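Local coordinates for putative lipoprotein (Campylobacter jejuni subsp. jejuni, PDB 2G5G), which binds heme as a cofacial pair, in a manner linked to dimerization, and probably takes part in bacterial heme uptake or transport, at residues 21-24 against 25-28; 88-91 against 92-95; 126-129 against 130-134; 192-195 against 196-200. All coordinates share one frame; numbering follows the deposited sequence.

Interaction 1 (21-24 against 25-28)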
loop_
_atom_site.group_PDB
_atom_site.type_symbol
_atom_site.label_atom_id
_atom_site.label_comp_id
_atom_site.label_asym_id
_atom_site.label_seq_id
_atom_site.Cartn_x
_atom_site.Cartn_y
_atom_site.Cartn_z
ATOM N N ILE A 21 13.167 -30.902 -18.193
ATOM C CA ILE A 21 12.814 -29.717 -18.987
ATOM C C ILE A 21 11.931 -30.130 -20.137
ATOM O O ILE A 21 12.258 -31.078 -20.840
ATOM C CB ILE A 21 14.077 -29.083 -19.602
ATOM C CG1 ILE A 21 15.089 -28.724 -18.506
ATOM C CG2 ILE A 21 13.717 -27.839 -20.493
ATOM C CD1 ILE A 21 16.473 -28.508 -19.045
ATOM N N LEU A 22 10.840 -29.402 -20.347
ATOM C CA LEU A 22 10.045 -29.540 -21.542
ATOM C C LEU A 22 10.191 -28.307 -22.413
ATOM O O LEU A 22 10.129 -27.201 -21.919
ATOM C CB LEU A 22 8.562 -29.658 -21.197
ATOM C CG LEU A 22 8.035 -30.919 -20.526
ATOM C CD1 LEU A 22 6.553 -30.698 -20.256
ATOM C CD2 LEU A 22 8.240 -32.130 -21.439
ATOM N N ASP A 23 10.368 -28.534 -23.704
ATOM C CA ASP A 23 10.048 -27.564 -24.741
ATOM C C ASP A 23 8.508 -27.434 -24.697
ATOM O O ASP A 23 7.794 -28.435 -24.894
ATOM C CB ASP A 23 10.503 -28.158 -26.068
ATOM C CG ASP A 23 10.266 -27.239 -27.251
ATOM O OD1 ASP A 23 9.265 -26.508 -27.276
ATOM O OD2 ASP A 23 11.077 -27.282 -28.187
ATOM N N THR A 24 7.977 -26.247 -24.422
ATOM C CA THR A 24 6.505 -26.129 -24.294
ATOM C C THR A 24 5.760 -26.145 -25.655
ATOM O O THR A 24 4.542 -26.326 -25.693
ATOM C CB THR A 24 6.076 -24.837 -23.556
ATOM O OG1 THR A 24 6.483 -23.709 -24.343
ATOM C CG2 THR A 24 6.617 -24.773 -22.119
ATOM N N HIS A 25 6.480 -25.943 -26.748
ATOM C CA HIS A 25 5.843 -25.885 -28.059
ATOM C C HIS A 25 5.455 -27.309 -28.512
ATOM O O HIS A 25 4.378 -27.527 -29.101
ATOM C CB HIS A 25 6.781 -25.232 -29.076
ATOM C CG HIS A 25 7.151 -23.808 -28.739
ATOM N ND1 HIS A 25 7.174 -22.805 -29.681
ATOM C CD2 HIS A 25 7.461 -23.216 -27.562
ATOM C CE1 HIS A 25 7.507 -21.659 -29.104
ATOM N NE2 HIS A 25 7.694 -21.886 -27.820
ATOM N N THR A 26 6.307 -28.272 -28.172
ATOM C CA THR A 26 6.137 -29.641 -28.638
ATOM C C THR A 26 5.810 -30.555 -27.472
ATOM O O THR A 26 5.437 -31.690 -27.697
ATOM C CB THR A 26 7.434 -30.191 -29.261
ATOM O OG1 THR A 26 8.516 -30.033 -28.319
ATOM C CG2 THR A 26 7.789 -29.484 -30.578
ATOM N N GLN A 27 5.966 -30.061 -26.247
ATOM C CA GLN A 27 5.902 -30.882 -25.030
ATOM C C GLN A 27 6.880 -32.071 -25.083
ATOM O O GLN A 27 6.622 -33.154 -24.539
ATOM C CB GLN A 27 4.475 -31.377 -24.758
ATOM C CG GLN A 27 3.495 -30.275 -24.500
ATOM C CD GLN A 27 2.089 -30.820 -24.392
ATOM O OE1 GLN A 27 1.654 -31.212 -23.320
ATOM N NE2 GLN A 27 1.379 -30.828 -25.502
ATOM N N LYS A 28 8.029 -31.857 -25.702
ATOM C CA LYS A 28 9.039 -32.880 -25.716
ATOM C C LYS A 28 10.065 -32.596 -24.621
ATOM O O LYS A 28 10.451 -31.461 -24.437
ATOM C CB LYS A 28 9.737 -32.883 -27.061
ATOM C CG LYS A 28 10.584 -34.147 -27.296
ATOM C CD LYS A 28 11.146 -34.148 -28.727
ATOM C CE LYS A 28 12.528 -33.511 -28.772
ATOM N NZ LYS A 28 13.329 -33.987 -29.948
HETATM O O HOH W 1 10.970 -29.905 -29.119
#
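Asp23 and His25 are joined by a side-chain to backbone bond: the N-H of His25 donates to Asp23 OD1 at 2.9 Å, meeting the oxygen nearly along its C-O axis. The carboxylate gets there because CG stands trans to the backbone N (chi1 -179°), which swings it over the start of the turn. The result is an Asx turn. Backbone bonds close the rest: Asp23 N donates to Lys28 O at 3.0 Å, while the bond from Gln27 N back to Asp23 O is weak, with only 118° at the hydrogen. Together they make the bend that carries strand 19-23 into the short edge strand 28-29, a hairpin at the margin of the mixed sheet. Inside the bend Thr26 OG1 accepts from Lys28 N at 3.2 Å, an ST turn. Water ties the two turns together, donating to Asp23 OD2 at 2.8 Å and pairing with Thr26 OG1 at 2.6 Å. Leu22 adds a van der Waals contact, its CD2 methyl lying 3.6 Å from Gln27 O. The Asp23 carboxylate and the imidazole of His25 are turned 73° against each other, and His25 NE2 is bonded instead to Asp259, just as Thr24 OG1 is to Ser258 O.

Interaction 2 (88-91 against 92-95)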
loop_
_atom_site.group_PDB
_atom_site.type_symbol
_atom_site.label_atom_id
_atom_site.label_comp_id
_atom_site.label_asym_id
_atom_site.label_seq_id
_atom_site.Cartn_x
_atom_site.Cartn_y
_atom_site.Cartn_z
ATOM N N THR A 88 16.384 3.149 -12.554
ATOM C CA THR A 88 16.898 4.423 -11.995
ATOM C C THR A 88 18.226 4.282 -11.233
ATOM O O THR A 88 18.917 5.277 -11.004
ATOM C CB THR A 88 15.875 5.052 -11.015
ATOM O OG1 THR A 88 15.542 4.093 -9.999
ATOM C CG2 THR A 88 14.631 5.479 -11.745
ATOM N N GLU A 89 18.572 3.059 -10.843
ATOM C CA GLU A 89 19.779 2.762 -10.079
ATOM C C GLU A 89 21.016 2.528 -10.956
ATOM O O GLU A 89 22.090 2.277 -10.434
ATOM C CB GLU A 89 19.539 1.506 -9.233
ATOM C CG GLU A 89 20.049 1.560 -7.808
ATOM C CD GLU A 89 19.280 2.561 -6.948
ATOM O OE1 GLU A 89 18.108 2.868 -7.269
ATOM O OE2 GLU A 89 19.847 3.043 -5.958
ATOM N N GLN A 90 20.869 2.590 -12.276
ATOM C CA GLN A 90 21.925 2.108 -13.171
ATOM C C GLN A 90 23.281 2.807 -13.001
ATOM O O GLN A 90 24.332 2.148 -12.971
ATOM C CB GLN A 90 21.480 2.116 -14.640
ATOM C CG GLN A 90 22.332 1.195 -15.516
ATOM C CD GLN A 90 22.354 -0.229 -15.010
ATOM O OE1 GLN A 90 21.304 -0.795 -14.683
ATOM N NE2 GLN A 90 23.543 -0.829 -14.949
ATOM N N ASN A 91 23.261 4.127 -12.869
ATOM C CA ASN A 91 24.519 4.860 -12.622
ATOM C C ASN A 91 25.260 4.275 -11.443
ATOM O O ASN A 91 26.440 3.976 -11.542
ATOM C CB ASN A 91 24.258 6.348 -12.412
ATOM C CG ASN A 91 23.851 7.048 -13.689
ATOM O OD1 ASN A 91 24.204 6.613 -14.800
ATOM N ND2 ASN A 91 23.109 8.154 -13.549
ATOM N N HIS A 92 24.535 4.056 -10.349
ATOM C CA HIS A 92 25.092 3.425 -9.159
ATOM C C HIS A 92 25.588 2.017 -9.445
ATOM O O HIS A 92 26.658 1.643 -9.009
ATOM C CB HIS A 92 24.064 3.438 -8.009
ATOM C CG HIS A 92 24.641 3.058 -6.679
ATOM N ND1 HIS A 92 25.392 3.932 -5.913
ATOM C CD2 HIS A 92 24.580 1.900 -5.977
ATOM C CE1 HIS A 92 25.772 3.323 -4.802
ATOM N NE2 HIS A 92 25.301 2.086 -4.819
ATOM N N LEU A 93 24.800 1.229 -10.187
ATOM C CA LEU A 93 25.173 -0.136 -10.552
ATOM C C LEU A 93 26.388 -0.229 -11.496
ATOM O O LEU A 93 27.157 -1.181 -11.426
ATOM C CB LEU A 93 23.959 -0.860 -11.188
ATOM C CG LEU A 93 22.747 -0.977 -10.256
ATOM C CD1 LEU A 93 21.497 -1.449 -11.050
ATOM C CD2 LEU A 93 23.068 -1.880 -9.040
ATOM N N ASP A 94 26.515 0.728 -12.405
ATOM C CA ASP A 94 27.665 0.802 -13.331
ATOM C C ASP A 94 28.981 1.006 -12.533
ATOM O O ASP A 94 30.020 0.399 -12.843
ATOM C CB ASP A 94 27.474 1.945 -14.336
ATOM C CG ASP A 94 26.364 1.679 -15.355
ATOM O OD1 ASP A 94 25.987 0.498 -15.553
ATOM O OD2 ASP A 94 25.871 2.656 -15.964
ATOM N N LYS A 95 28.898 1.826 -11.483
ATOM C CA LYS A 95 30.016 2.018 -10.528
ATOM C C LYS A 95 30.421 0.723 -9.854
ATOM O O LYS A 95 31.604 0.415 -9.785
ATOM C CB LYS A 95 29.668 3.075 -9.481
ATOM C CG LYS A 95 29.359 4.424 -10.115
ATOM C CD LYS A 95 29.140 5.539 -9.082
ATOM C CE LYS A 95 29.202 6.890 -9.770
ATOM N NZ LYS A 95 28.440 7.918 -8.994
HETATM O O HOH W 2 22.193 5.501 -10.018
HETATM O O HOH W 3 23.377 4.481 -16.231
#
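Gln90 and Asp94 form a side-chain pair four residues apart on the first turn of helix 90-98, where a 3-10 segment runs into the alpha helix. The Gln90 chain starts with CB pointing away from the residues ahead, but with chi1 at -160° and a bend at chi2 (56°) it doubles back over the helix. CG then passes 3.7 Å from Asp94 OD1. CD comes next, 4.2 Å from Leu93 CB, and the amide splits beyond it. On one branch OE1 lies 3.7 Å from Leu93 CD1 and accepts from the backbone N of Gly139. On the other, NE2 donates to Asp94 OD1 at 2.8 Å, almost straight at 173°, and also bonds to Ile137 O. The carboxylate oxygen lies practically in the amide plane, whereas NE2 approaches it from above the carboxylate plane. With both amide atoms tied to strand 137-141, the rotation of the group is fixed and the helix start is pinned to that outer strand. Asp94 OD1 has a second partner in Lys136, whose salt bridge would favour a charged carboxylate.

Beneath the pair runs the usual helical ladder, including Asp94 N to Gln90 O at 2.7 Å. Leu93 fills the inner side, its CD1 against Glu89 CB, while the carboxylate of Glu89 turns to Asn113. Toward the outer side one water donates to Asn91 OD1 at 2.7 Å and to Asp94 OD2 at 3.1 Å.

Interaction 3 (126-129 against 130-134)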
loop_
_atom_site.group_PDB
_atom_site.type_symbol
_atom_site.label_atom_id
_atom_site.label_comp_id
_atom_site.label_asym_id
_atom_site.label_seq_id
_atom_site.Cartn_x
_atom_site.Cartn_y
_atom_site.Cartn_z
ATOM N N PHE A 126 22.688 -16.444 -6.401
ATOM C CA PHE A 126 22.613 -16.091 -7.822
ATOM C C PHE A 126 23.341 -14.770 -8.105
ATOM O O PHE A 126 24.162 -14.686 -9.041
ATOM C CB PHE A 126 21.159 -15.982 -8.277
ATOM C CG PHE A 126 20.999 -15.579 -9.732
ATOM C CD1 PHE A 126 21.398 -16.436 -10.741
ATOM C CD2 PHE A 126 20.428 -14.353 -10.072
ATOM C CE1 PHE A 126 21.241 -16.077 -12.081
ATOM C CE2 PHE A 126 20.243 -13.990 -11.421
ATOM C CZ PHE A 126 20.661 -14.857 -12.414
ATOM N N VAL A 127 23.039 -13.761 -7.294
ATOM C CA VAL A 127 23.587 -12.428 -7.517
ATOM C C VAL A 127 25.119 -12.407 -7.337
ATOM O O VAL A 127 25.798 -11.652 -8.024
ATOM C CB VAL A 127 22.914 -11.360 -6.647
ATOM C CG1 VAL A 127 23.593 -10.017 -6.841
ATOM C CG2 VAL A 127 21.441 -11.231 -6.981
ATOM N N ASN A 128 25.652 -13.253 -6.451
ATOM C CA ASN A 128 27.100 -13.336 -6.257
ATOM C C ASN A 128 27.793 -13.882 -7.460
ATOM O O ASN A 128 28.759 -13.282 -7.921
ATOM C CB ASN A 128 27.502 -14.139 -5.004
ATOM C CG ASN A 128 27.695 -13.256 -3.791
ATOM O OD1 ASN A 128 26.731 -12.714 -3.241
ATOM N ND2 ASN A 128 28.950 -13.095 -3.370
ATOM N N VAL A 129 27.279 -15.005 -7.979
ATOM C CA VAL A 129 27.813 -15.636 -9.175
ATOM C C VAL A 129 27.721 -14.685 -10.369
ATOM O O VAL A 129 28.651 -14.613 -11.189
ATOM C CB VAL A 129 27.102 -16.982 -9.500
ATOM C CG1 VAL A 129 27.665 -17.582 -10.756
ATOM C CG2 VAL A 129 27.285 -17.971 -8.363
ATOM N N VAL A 130 26.609 -13.957 -10.457
ATOM C CA VAL A 130 26.419 -12.995 -11.554
ATOM C C VAL A 130 27.427 -11.843 -11.443
ATOM O O VAL A 130 28.205 -11.582 -12.392
ATOM C CB VAL A 130 24.978 -12.464 -11.630
ATOM C CG1 VAL A 130 24.873 -11.299 -12.626
ATOM C CG2 VAL A 130 24.040 -13.603 -12.066
ATOM N N PHE A 131 27.401 -11.191 -10.283
ATOM C CA PHE A 131 28.196 -10.010 -10.035
ATOM C C PHE A 131 29.678 -10.183 -10.347
ATOM O O PHE A 131 30.251 -9.284 -10.958
ATOM C CB PHE A 131 27.995 -9.456 -8.629
ATOM C CG PHE A 131 28.671 -8.138 -8.419
ATOM C CD1 PHE A 131 28.088 -6.959 -8.902
ATOM C CD2 PHE A 131 29.922 -8.070 -7.794
ATOM C CE1 PHE A 131 28.713 -5.729 -8.734
ATOM C CE2 PHE A 131 30.560 -6.850 -7.628
ATOM C CZ PHE A 131 29.954 -5.671 -8.088
ATOM N N TYR A 132 30.260 -11.342 -9.990
ATOM C CA TYR A 132 31.709 -11.606 -10.157
ATOM C C TYR A 132 32.144 -12.231 -11.467
ATOM O O TYR A 132 33.347 -12.483 -11.673
ATOM C CB TYR A 132 32.268 -12.400 -8.961
ATOM C CG TYR A 132 32.153 -11.600 -7.686
ATOM C CD1 TYR A 132 31.197 -11.932 -6.719
ATOM C CD2 TYR A 132 32.943 -10.463 -7.476
ATOM C CE1 TYR A 132 31.054 -11.174 -5.553
ATOM C CE2 TYR A 132 32.809 -9.695 -6.306
ATOM C CZ TYR A 132 31.873 -10.066 -5.342
ATOM O OH TYR A 132 31.725 -9.327 -4.186
ATOM N N SER A 133 31.183 -12.500 -12.355
ATOM C CA SER A 133 31.514 -12.993 -13.681
ATOM C C SER A 133 31.796 -11.763 -14.534
ATOM O O SER A 133 31.950 -10.672 -14.023
ATOM C CB SER A 133 30.333 -13.788 -14.280
ATOM O OG SER A 133 29.169 -12.956 -14.346
ATOM N N LYS A 134 31.805 -11.938 -15.843
ATOM C CA LYS A 134 31.949 -10.828 -16.773
ATOM C C LYS A 134 30.642 -10.074 -17.053
ATOM O O LYS A 134 30.633 -9.097 -17.821
ATOM C CB LYS A 134 32.555 -11.369 -18.058
ATOM C CG LYS A 134 34.016 -11.788 -17.872
ATOM C CD LYS A 134 34.544 -12.408 -19.121
ATOM C CE LYS A 134 36.051 -12.336 -19.098
ATOM N NZ LYS A 134 36.643 -12.396 -20.458
#
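With chi1 at 178°, Phe126 sends its ring forward along the helix beside its own carbonyl, while the rotamer of Val130 (chi1 171°) sets CG2 next to the backbone N, facing back toward that ring. The two meet as a CH-pi contact: Val130 CG2 sits over one face, 3.7 Å from the centroid of the Phe126 ring and displaced toward its rim, nearest to CZ. The same methyl lies 3.2 Å from Phe126 O, so packing on this side is close. That carbonyl takes the N-H of Val130 at 2.9 Å, within its own plane.

Two residues on, Tyr132 lies alongside Asn128, and Tyr132 CD1 comes within 3.0 Å of Asn128 O. One face of the Tyr132 ring has Phe131 CD2 over its centre, and its OH reaches out to Ile103 O. Where the helix ends, Val130 O accepts both from Ser133 N at 3.1 Å and from Ser133 OG at 2.6 Å, so two bonds grip a single carbonyl. Phe126 and Val130 press on strand 78-82, Val127 and Phe131 on Ile137 of strand 137-141 and on Leu112, the helix-on-sheet packing of a layered alpha/beta fold.

Interaction 4 (192-195 against 196-200). With HEM (protoporphyrin IX containing Fe), chain B.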
loop_
_atom_site.group_PDB
_atom_site.type_symbol
_atom_site.label_atom_id
_atom_site.label_comp_id
_atom_site.label_asym_id
_atom_site.label_seq_id
_atom_site.Cartn_x
_atom_site.Cartn_y
_atom_site.Cartn_z
ATOM N N LYS A 192 -5.639 -0.453 -9.470
ATOM C CA LYS A 192 -4.398 0.277 -9.251
ATOM C C LYS A 192 -3.207 -0.680 -9.296
ATOM O O LYS A 192 -2.169 -0.356 -9.870
ATOM C CB LYS A 192 -4.410 0.986 -7.891
ATOM C CG LYS A 192 -5.140 2.309 -7.837
ATOM C CD LYS A 192 -4.925 2.929 -6.466
ATOM C CE LYS A 192 -6.102 3.813 -6.026
ATOM N NZ LYS A 192 -5.937 4.160 -4.568
ATOM N N LEU A 193 -3.366 -1.833 -8.659
ATOM C CA LEU A 193 -2.349 -2.861 -8.639
ATOM C C LEU A 193 -2.121 -3.452 -10.045
ATOM O O LEU A 193 -0.985 -3.748 -10.407
ATOM C CB LEU A 193 -2.694 -3.957 -7.625
ATOM C CG LEU A 193 -2.790 -3.559 -6.143
ATOM C CD1 LEU A 193 -2.904 -4.807 -5.244
ATOM C CD2 LEU A 193 -1.630 -2.678 -5.685
ATOM N N VAL A 194 -3.199 -3.602 -10.815
ATOM C CA VAL A 194 -3.096 -4.038 -12.220
ATOM C C VAL A 194 -2.273 -3.041 -13.033
ATOM O O VAL A 194 -1.351 -3.447 -13.748
ATOM C CB VAL A 194 -4.475 -4.268 -12.888
ATOM C CG1 VAL A 194 -4.307 -4.526 -14.388
ATOM C CG2 VAL A 194 -5.196 -5.434 -12.239
ATOM N N GLU A 195 -2.586 -1.748 -12.905
ATOM C CA GLU A 195 -1.850 -0.708 -13.619
ATOM C C GLU A 195 -0.379 -0.661 -13.246
ATOM O O GLU A 195 0.470 -0.442 -14.126
ATOM C CB GLU A 195 -2.502 0.672 -13.488
ATOM C CG GLU A 195 -3.786 0.798 -14.334
ATOM C CD GLU A 195 -3.612 0.292 -15.777
ATOM O OE1 GLU A 195 -4.303 -0.677 -16.193
ATOM O OE2 GLU A 195 -2.769 0.874 -16.496
ATOM N N ILE A 196 -0.081 -0.902 -11.966
ATOM C CA ILE A 196 1.303 -0.979 -11.481
ATOM C C ILE A 196 2.067 -2.159 -12.079
ATOM O O ILE A 196 3.248 -2.007 -12.441
ATOM C CB ILE A 196 1.388 -1.028 -9.931
ATOM C CG1 ILE A 196 1.076 0.357 -9.344
ATOM C CG2 ILE A 196 2.790 -1.442 -9.448
ATOM C CD1 ILE A 196 0.612 0.276 -7.912
ATOM N N GLN A 197 1.419 -3.329 -12.152
ATOM C CA GLN A 197 2.019 -4.509 -12.832
ATOM C C GLN A 197 2.315 -4.200 -14.292
ATOM O O GLN A 197 3.412 -4.494 -14.796
ATOM C CB GLN A 197 1.109 -5.733 -12.719
ATOM C CG GLN A 197 1.749 -7.023 -13.172
ATOM C CD GLN A 197 2.465 -7.788 -12.085
ATOM O OE1 GLN A 197 2.849 -8.958 -12.273
ATOM N NE2 GLN A 197 2.679 -7.151 -10.956
ATOM N N GLN A 198 1.351 -3.595 -14.958
ATOM C CA GLN A 198 1.452 -3.230 -16.372
ATOM C C GLN A 198 2.630 -2.277 -16.622
ATOM O O GLN A 198 3.410 -2.457 -17.578
ATOM C CB GLN A 198 0.142 -2.578 -16.847
ATOM C CG GLN A 198 -1.034 -3.573 -17.030
ATOM C CD GLN A 198 -1.251 -3.942 -18.479
ATOM O OE1 GLN A 198 -0.725 -4.958 -18.974
ATOM N NE2 GLN A 198 -1.996 -3.116 -19.182
ATOM N N PHE A 199 2.744 -1.262 -15.755
ATOM C CA PHE A 199 3.878 -0.338 -15.788
ATOM C C PHE A 199 5.233 -0.998 -15.514
ATOM O O PHE A 199 6.209 -0.644 -16.180
ATOM C CB PHE A 199 3.661 0.838 -14.816
ATOM C CG PHE A 199 2.937 2.013 -15.423
ATOM C CD1 PHE A 199 1.552 2.155 -15.272
ATOM C CD2 PHE A 199 3.635 3.007 -16.091
ATOM C CE1 PHE A 199 0.881 3.246 -15.823
ATOM C CE2 PHE A 199 2.966 4.109 -16.639
ATOM C CZ PHE A 199 1.585 4.224 -16.494
ATOM N N LYS A 200 5.305 -1.913 -14.534
ATOM C CA LYS A 200 6.527 -2.663 -14.214
ATOM C C LYS A 200 6.951 -3.451 -15.446
ATOM O O LYS A 200 8.114 -3.434 -15.835
ATOM C CB LYS A 200 6.315 -3.655 -13.059
ATOM C CG LYS A 200 6.203 -3.013 -11.654
ATOM C CD LYS A 200 5.816 -4.035 -10.597
ATOM C CE LYS A 200 6.074 -3.472 -9.179
ATOM N NZ LYS A 200 5.557 -4.439 -8.181
HETATM C CHA HEM B . -4.038 2.710 1.352
HETATM C CHB HEM B . 0.097 3.170 -1.239
HETATM C CHC HEM B . 0.037 -1.531 -2.409
HETATM C CHD HEM B . -4.020 -2.053 0.246
HETATM C C1A HEM B . -2.920 3.250 0.729
HETATM C C2A HEM B . -2.530 4.656 0.732
HETATM C C3A HEM B . -1.394 4.770 0.018
HETATM C C4A HEM B . -1.013 3.454 -0.456
HETATM C CMA HEM B . -0.600 6.064 -0.261
HETATM C CAA HEM B . -3.314 5.800 1.432
HETATM C CBA HEM B . -3.034 5.803 2.936
HETATM C CGA HEM B . -4.161 6.404 3.778
HETATM O O1A HEM B . -4.954 7.248 3.263
HETATM O O2A HEM B . -4.263 6.034 4.986
HETATM C C1B HEM B . 0.398 1.981 -1.878
HETATM C C2B HEM B . 1.382 1.773 -2.932
HETATM C C3B HEM B . 1.374 0.474 -3.264
HETATM C C4B HEM B . 0.383 -0.195 -2.423
HETATM C CMB HEM B . 2.271 2.866 -3.560
HETATM C CAB HEM B . 2.272 -0.177 -4.353
HETATM C CBB HEM B . 2.306 -1.505 -4.526
HETATM C C1C HEM B . -1.055 -2.084 -1.771
HETATM C C2C HEM B . -1.434 -3.486 -1.793
HETATM C C3C HEM B . -2.546 -3.624 -1.057
HETATM C C4C HEM B . -2.918 -2.315 -0.545
HETATM C CMC HEM B . -0.669 -4.609 -2.532
HETATM C CAC HEM B . -3.323 -4.936 -0.789
HETATM C CBC HEM B . -2.711 -6.010 -0.273
HETATM C C1D HEM B . -4.434 -0.858 0.803
HETATM C C2D HEM B . -5.588 -0.684 1.660
HETATM C C3D HEM B . -5.602 0.809 2.018
HETATM C C4D HEM B . -4.449 1.383 1.339
HETATM C CMD HEM B . -6.585 -1.775 2.111
HETATM C CAD HEM B . -6.632 1.535 2.918
HETATM C CBD HEM B . -5.883 2.257 4.036
HETATM C CGD HEM B . -6.366 1.803 5.393
HETATM O O1D HEM B . -5.627 1.035 6.065
HETATM O O2D HEM B . -7.483 2.211 5.814
HETATM N NA HEM B . -1.972 2.548 -0.014
HETATM N NB HEM B . -0.179 0.755 -1.598
HETATM N NC HEM B . -1.984 -1.403 -0.990
HETATM N ND HEM B . -3.810 0.370 0.647
HETATM FE FE HEM B . -2.068 0.570 -0.666
#
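The ring of Phe199 turns its edge to Glu195: the carbonyl carbon lies in the ring plane and Phe199 CD1 stands 3.0 Å from Glu195 O. The same oxygen accepts the N-H of Phe199 at 2.9 Å, so one carbonyl receives both the amide and the ring edge. The other flat group is the heme. Leu193 and Ile196 approach it from the same side of its plane, near the rim, with Leu193 CD1 3.5 Å from the heme methyl CMC and Leu193 CD2 3.9 Å from the bridging carbon CHC. Ile196 CD1 comes to 4.0 Å from the vinyl carbon CAB of the heme. Between themselves the two side chains touch lightly, Leu193 CD2 to Ile196 CD1 at 4.3 Å, a pair of apolar branches three residues apart on one helical face. Ile196 CG1 stands beside the backbone N (chi1 -74°), which takes CD1 back over Lys192 O at 3.5 Å and out toward the porphyrin. Both residues belong to the heme pocket.

Farther along, Lys200 NZ bonds to a propionate oxygen of the other heme, in keeping with a cofacial pair, and Lys192 makes a cation-pi contact with Tyr151. Around this part of helix 187-210, Leu193 rests on Ile175 of helix 165-179, Ile196 and Phe199 lie against helix 144-151, and Gln197 touches helix 221-224.

In the fold
Interaction 4 is the one at the heme: Leu193 and Ile196 touch one porphyrin, and the Ile196 side chain is about 5 Å from a second. Interaction 2 lies farther from the site, the Glu89 side chain being about 12 Å from a heme, and interactions 2 and 4 have centres about 24 Å apart. Interactions 2 and 3 are neighbours, centres about 16 Å apart and nearest atoms about 6 Å, and both engage strand 137-141. Interaction 1 lies at the other margin of the sheet, its centre about 38 Å from interaction 2 and about 30 Å from interaction 4, far from the pocket.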